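Local coordinates for protein ADP-ribose pyrophosphatase (Streptococcus suis, PDB 3O8S) that probably hydrolyses the pyrophosphate bond of ADP-ribose, or of a related nucleoside diphosphate derivative, as a member of the Nudix hydrolase family, at residues Leu120-Arg126 with Ile150-Gly156; Gln125-Ala129 with Leu191-Ala195. One frame throughout, in Å; residues are numbered along the deposited sequence.

Contact 1 of 2, residues Leu120-Arg126 with Ile150-Gly156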
loop_
_atom_site.group_PDB
_atom_site.type_symbol
_atom_site.label_atom_id
_atom_site.label_comp_id
_atom_site.label_asym_id
_atom_site.label_seq_id
_atom_site.Cartn_x
_atom_site.Cartn_y
_atom_site.Cartn_z
ATOM N N LEU A 120 -19.017 -12.942 4.565
ATOM C CA LEU A 120 -18.699 -13.209 3.179
ATOM C C LEU A 120 -17.298 -13.738 2.917
ATOM O O LEU A 120 -16.324 -13.260 3.495
ATOM C CB LEU A 120 -18.908 -11.922 2.330
ATOM C CG LEU A 120 -20.302 -11.238 2.436
ATOM C CD1 LEU A 120 -20.360 -9.988 1.556
ATOM C CD2 LEU A 120 -21.430 -12.190 2.061
ATOM N N ASP A 121 -17.212 -14.683 1.965
ATOM C CA ASP A 121 -15.965 -15.217 1.428
ATOM C C ASP A 121 -15.635 -14.385 0.224
ATOM O O ASP A 121 -16.461 -14.264 -0.682
ATOM C CB ASP A 121 -16.074 -16.694 1.049
ATOM C CG ASP A 121 -16.432 -17.629 2.191
ATOM O OD1 ASP A 121 -15.848 -17.476 3.295
ATOM O OD2 ASP A 121 -17.215 -18.579 1.952
ATOM N N VAL A 122 -14.466 -13.745 0.243
ATOM C CA VAL A 122 -14.018 -12.887 -0.836
ATOM C C VAL A 122 -12.571 -13.180 -1.135
ATOM O O VAL A 122 -11.848 -13.738 -0.296
ATOM C CB VAL A 122 -14.219 -11.356 -0.536
ATOM C CG1 VAL A 122 -15.684 -11.015 -0.238
ATOM C CG2 VAL A 122 -13.277 -10.844 0.572
ATOM N N GLU A 123 -12.135 -12.762 -2.310
ATOM C CA GLU A 123 -10.732 -12.854 -2.654
ATOM C C GLU A 123 -10.210 -11.428 -2.909
ATOM O O GLU A 123 -10.850 -10.656 -3.624
ATOM C CB GLU A 123 -10.462 -13.828 -3.819
ATOM C CG GLU A 123 -11.309 -13.665 -5.071
ATOM C CD GLU A 123 -10.989 -14.651 -6.184
ATOM O OE1 GLU A 123 -10.827 -15.863 -5.899
ATOM O OE2 GLU A 123 -10.925 -14.209 -7.354
ATOM N N ALA A 124 -9.123 -11.054 -2.215
ATOM C CA ALA A 124 -8.454 -9.756 -2.349
ATOM C C ALA A 124 -7.916 -9.655 -3.761
ATOM O O ALA A 124 -7.311 -10.610 -4.244
ATOM C CB ALA A 124 -7.342 -9.641 -1.331
ATOM N N GLN A 125 -8.194 -8.550 -4.454
ATOM C CA GLN A 125 -7.855 -8.488 -5.860
ATOM C C GLN A 125 -6.910 -7.367 -6.256
ATOM O O GLN A 125 -6.000 -7.590 -7.045
ATOM C CB GLN A 125 -9.179 -8.317 -6.642
ATOM C CG GLN A 125 -9.104 -8.677 -8.102
ATOM C CD GLN A 125 -10.483 -8.783 -8.699
ATOM O OE1 GLN A 125 -11.035 -9.866 -8.823
ATOM N NE2 GLN A 125 -11.059 -7.662 -9.106
ATOM N N ARG A 126 -7.191 -6.150 -5.810
ATOM C CA ARG A 126 -6.488 -4.995 -6.292
ATOM C C ARG A 126 -6.374 -3.964 -5.210
ATOM O O ARG A 126 -7.307 -3.783 -4.431
ATOM C CB ARG A 126 -7.281 -4.443 -7.532
ATOM C CG ARG A 126 -7.099 -2.935 -7.881
ATOM C CD ARG A 126 -7.901 -2.579 -9.127
ATOM N NE ARG A 126 -7.243 -3.155 -10.313
ATOM C CZ ARG A 126 -7.721 -3.122 -11.545
ATOM N NH1 ARG A 126 -8.899 -2.563 -11.792
ATOM N NH2 ARG A 126 -7.021 -3.632 -12.544
ATOM N N ILE A 150 -8.780 -2.071 -0.589
ATOM C CA ILE A 150 -8.574 -3.263 -1.391
ATOM C C ILE A 150 -9.877 -3.629 -2.113
ATOM O O ILE A 150 -10.916 -3.804 -1.471
ATOM C CB ILE A 150 -8.056 -4.456 -0.512
ATOM C CG1 ILE A 150 -6.771 -4.081 0.327
ATOM C CG2 ILE A 150 -7.889 -5.779 -1.330
ATOM C CD1 ILE A 150 -5.503 -3.968 -0.456
ATOM N N LEU A 151 -9.801 -3.788 -3.446
ATOM C CA LEU A 151 -10.945 -4.241 -4.199
ATOM C C LEU A 151 -10.972 -5.758 -4.063
ATOM O O LEU A 151 -9.939 -6.399 -4.228
ATOM C CB LEU A 151 -10.909 -3.758 -5.651
ATOM C CG LEU A 151 -11.919 -4.381 -6.610
ATOM C CD1 LEU A 151 -13.318 -3.773 -6.401
ATOM C CD2 LEU A 151 -11.462 -4.210 -8.050
ATOM N N CYS A 152 -12.119 -6.298 -3.625
ATOM C CA CYS A 152 -12.323 -7.725 -3.405
ATOM C C CYS A 152 -13.432 -8.208 -4.280
ATOM O O CYS A 152 -14.393 -7.493 -4.561
ATOM C CB CYS A 152 -12.616 -8.052 -1.942
ATOM S SG CYS A 152 -11.322 -7.566 -0.767
ATOM N N ARG A 153 -13.311 -9.453 -4.674
ATOM C CA ARG A 153 -14.237 -10.135 -5.516
ATOM C C ARG A 153 -15.050 -11.084 -4.634
ATOM O O ARG A 153 -14.465 -11.853 -3.861
ATOM C CB ARG A 153 -13.405 -10.855 -6.581
ATOM C CG ARG A 153 -14.183 -11.736 -7.504
ATOM C CD ARG A 153 -13.248 -12.373 -8.513
ATOM N NE ARG A 153 -14.027 -13.166 -9.451
ATOM C CZ ARG A 153 -14.275 -14.459 -9.313
ATOM N NH1 ARG A 153 -13.717 -15.148 -8.328
ATOM N NH2 ARG A 153 -15.034 -15.089 -10.195
ATOM N N LEU A 154 -16.390 -11.012 -4.729
ATOM C CA LEU A 154 -17.288 -11.851 -3.925
ATOM C C LEU A 154 -17.256 -13.322 -4.367
ATOM O O LEU A 154 -17.407 -13.607 -5.552
ATOM C CB LEU A 154 -18.743 -11.326 -4.005
ATOM C CG LEU A 154 -19.818 -12.102 -3.175
ATOM C CD1 LEU A 154 -19.609 -11.932 -1.661
ATOM C CD2 LEU A 154 -21.212 -11.678 -3.555
ATOM N N LEU A 155 -17.121 -14.250 -3.396
ATOM C CA LEU A 155 -17.188 -15.681 -3.653
ATOM C C LEU A 155 -18.553 -16.164 -3.220
ATOM O O LEU A 155 -19.207 -16.842 -3.983
ATOM C CB LEU A 155 -16.058 -16.491 -2.977
ATOM C CG LEU A 155 -14.587 -16.117 -3.309
ATOM C CD1 LEU A 155 -13.634 -17.024 -2.571
ATOM C CD2 LEU A 155 -14.283 -16.161 -4.827
ATOM N N GLY A 156 -19.015 -15.742 -2.046
ATOM C CA GLY A 156 -20.325 -16.139 -1.525
ATOM C C GLY A 156 -20.467 -15.790 -0.055
ATOM O O GLY A 156 -19.661 -15.039 0.490
#
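This is an antiparallel strand pairing within the mixed sheet, between Leu120-Arg126, which follows helix 106-118, and Ile150-Gly156. Two classic beta bulges interrupt it. At one end Asp121 O accepts from Leu155 N (2.8 Å) and Gly156 N (3.3 Å); at the other Leu151 O accepts from Gln125 N (2.8 Å) and Arg126 N (3.2 Å). Each inserts one extra residue, one bulge per strand, while the short axes cross at 142°. Between the bulges, Glu123 and Arg153 form a hydrogen-bonded pair (Glu123 N to Arg153 O and Arg153 N to Glu123 O, both 2.9 Å), flanked by the non-hydrogen-bonded pairs Val122-Leu154 and Ala124-Cys152 (CA-CA 4.6 and 4.5 Å). Helix 106-118 probably carries the Nudix-box sequence, so strand 120-132 leaves directly from the Nudix helix. Val122, Ala124, Cys152 and Leu154 share one face, with Val122 on Val114 of that helix. On the other, the Glu123-Arg153 salt bridge (OE2 to NH1, 3.1 Å; a weak hydrogen bond, 141°) is followed by buried Leu151 at the Arg126 end. On the far edge of strand 145-157, strand 70-79 continues the sheet in parallel, with backbone hydrogen bonds joining Ile150 to Arg74 and Ala76 and Cys152 to Ala76.

Contact 2 of 2, residues Gln125-Ala129 with Leu191-Ala195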
loop_
_atom_site.group_PDB
_atom_site.type_symbol
_atom_site.label_atom_id
_atom_site.label_comp_id
_atom_site.label_asym_id
_atom_site.label_seq_id
_atom_site.Cartn_x
_atom_site.Cartn_y
_atom_site.Cartn_z
ATOM N N GLN A 125 -8.194 -8.550 -4.454
ATOM C CA GLN A 125 -7.855 -8.488 -5.860
ATOM C C GLN A 125 -6.910 -7.367 -6.256
ATOM O O GLN A 125 -6.000 -7.590 -7.045
ATOM C CB GLN A 125 -9.179 -8.317 -6.642
ATOM C CG GLN A 125 -9.104 -8.677 -8.102
ATOM C CD GLN A 125 -10.483 -8.783 -8.699
ATOM O OE1 GLN A 125 -11.035 -9.866 -8.823
ATOM N NE2 GLN A 125 -11.059 -7.662 -9.106
ATOM N N ARG A 126 -7.191 -6.150 -5.810
ATOM C CA ARG A 126 -6.488 -4.995 -6.292
ATOM C C ARG A 126 -6.374 -3.964 -5.210
ATOM O O ARG A 126 -7.307 -3.783 -4.431
ATOM C CB ARG A 126 -7.281 -4.443 -7.532
ATOM C CG ARG A 126 -7.099 -2.935 -7.881
ATOM C CD ARG A 126 -7.901 -2.579 -9.127
ATOM N NE ARG A 126 -7.243 -3.155 -10.313
ATOM C CZ ARG A 126 -7.721 -3.122 -11.545
ATOM N NH1 ARG A 126 -8.899 -2.563 -11.792
ATOM N NH2 ARG A 126 -7.021 -3.632 -12.544
ATOM N N VAL A 127 -5.230 -3.256 -5.184
ATOM C CA VAL A 127 -5.032 -2.133 -4.277
ATOM C C VAL A 127 -5.637 -0.911 -4.985
ATOM O O VAL A 127 -5.125 -0.467 -6.013
ATOM C CB VAL A 127 -3.557 -1.891 -3.835
ATOM C CG1 VAL A 127 -3.498 -0.823 -2.730
ATOM C CG2 VAL A 127 -2.913 -3.190 -3.351
ATOM N N VAL A 128 -6.748 -0.410 -4.462
ATOM C CA VAL A 128 -7.385 0.781 -5.035
ATOM C C VAL A 128 -6.495 2.005 -4.729
ATOM O O VAL A 128 -6.201 2.834 -5.600
ATOM C CB VAL A 128 -8.838 0.997 -4.488
ATOM C CG1 VAL A 128 -9.441 2.291 -5.029
ATOM C CG2 VAL A 128 -9.756 -0.202 -4.761
ATOM N N ALA A 129 -6.150 2.133 -3.455
ATOM C CA ALA A 129 -5.426 3.273 -2.895
ATOM C C ALA A 129 -4.816 2.956 -1.548
ATOM O O ALA A 129 -5.339 2.104 -0.838
ATOM C CB ALA A 129 -6.387 4.435 -2.740
ATOM N N LEU A 191 -14.167 6.102 -5.873
ATOM C CA LEU A 191 -12.849 5.660 -6.350
ATOM C C LEU A 191 -12.798 4.120 -6.463
ATOM O O LEU A 191 -12.317 3.584 -7.469
ATOM C CB LEU A 191 -11.707 6.179 -5.439
ATOM C CG LEU A 191 -10.277 6.032 -6.019
ATOM C CD1 LEU A 191 -10.038 7.055 -7.163
ATOM C CD2 LEU A 191 -9.194 6.146 -4.914
ATOM N N CYS A 192 -13.322 3.419 -5.446
ATOM C CA CYS A 192 -13.398 1.948 -5.444
ATOM C C CYS A 192 -14.258 1.440 -6.610
ATOM O O CYS A 192 -13.841 0.496 -7.285
ATOM C CB CYS A 192 -13.924 1.443 -4.104
ATOM S SG CYS A 192 -12.787 1.711 -2.721
ATOM N N LEU A 193 -15.418 2.108 -6.902
ATOM C CA LEU A 193 -16.285 1.727 -8.039
ATOM C C LEU A 193 -15.531 1.866 -9.371
ATOM O O LEU A 193 -15.558 0.946 -10.204
ATOM C CB LEU A 193 -17.584 2.549 -8.062
ATOM C CG LEU A 193 -18.550 2.330 -9.257
ATOM C CD1 LEU A 193 -19.047 0.889 -9.334
ATOM C CD2 LEU A 193 -19.716 3.267 -9.184
ATOM N N GLU A 194 -14.829 3.000 -9.545
ATOM C CA GLU A 194 -14.018 3.265 -10.722
ATOM C C GLU A 194 -12.951 2.149 -10.878
ATOM O O GLU A 194 -12.798 1.633 -11.978
ATOM C CB GLU A 194 -13.388 4.673 -10.640
ATOM C CG GLU A 194 -12.708 5.143 -11.918
ATOM C CD GLU A 194 -11.815 6.365 -11.761
ATOM O OE1 GLU A 194 -12.099 7.199 -10.866
ATOM O OE2 GLU A 194 -10.829 6.483 -12.528
ATOM N N ALA A 195 -12.272 1.738 -9.776
ATOM C CA ALA A 195 -11.304 0.627 -9.803
ATOM C C ALA A 195 -11.974 -0.696 -10.220
ATOM O O ALA A 195 -11.406 -1.434 -11.037
ATOM C CB ALA A 195 -10.639 0.463 -8.446
#
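An arginine reaching from the strand to a main-chain carbonyl of the helix sets this buried contact apart: Arg126 NH1 lies 2.9 Å from Ala195 O, near the plane of the guanidinium. The N-H...O angle of 130° makes the hydrogen bond weak, and Arg126 has stronger partners in Ser198 O, bound by NH1, and Glu199 O, bound by NH2. NH2 also forms a salt bridge with Glu202 of the second subunit, so this side chain ties the strand to the end of the helix, the following loop and the dimer partner. The aliphatic part of Arg126 packs as well, with CD 4.1 Å from Ala195 CB.

The remainder is apolar packing of a strand against a helix, the short axes 8.6 Å apart at closest approach and inclined at 144°. Val128 is the main strand contributor, burying 82 Å². Its CG1 lies 3.9 Å from Leu191 CD2 and 4.1 Å from Cys192 SG, while its CG2 lies 3.8 Å from Ala195 CB. The CA atoms of Val128 and Cys192 are 6.1 Å apart, and the small side chain of Ala195 is consistent with this close approach. Ala129 CB adds a contact of 3.9 Å to Leu191 CD2. Val128 and Ala129 both point toward the helix, although consecutive, because they form a classic beta bulge opposite Phe149; the helical psi of Val128, -51°, fits this.

This is structural packing: helix 186-197 forms one helical layer on the sheet, as in the alpha/beta/alpha Nudix sandwich. Cys192 reaches Ala76 and Phe78 of strand 70-79, and Leu191 meets Arg204 of strand 204-205, which pairs in parallel with strand 120-132.

Contacts 1 and 2 are successive uses of strand 120-132, sharing Gln125 and Arg126, and their centres lie about 12 Å apart. At the junction Arg126 pairs its backbone with Leu151 in contact 1, while its guanidinium reaches past Ala195 O, a weak bond, to Ser198 O beyond the helix segment. The two also meet directly: Leu151 N is 3.8 Å from Val128 CG2, and Leu151 CD2 is 4.1 Å from Ala195 O, so Leu151 packs beside the helix interface. Ile150 CD1 lies 4.0 Å from Val127 CG2, and both residues pack on Phe205 of the second subunit. Acetate, probably from crystallisation, is bound about 3 Å from the side chain of Gln125 and likewise of Arg126.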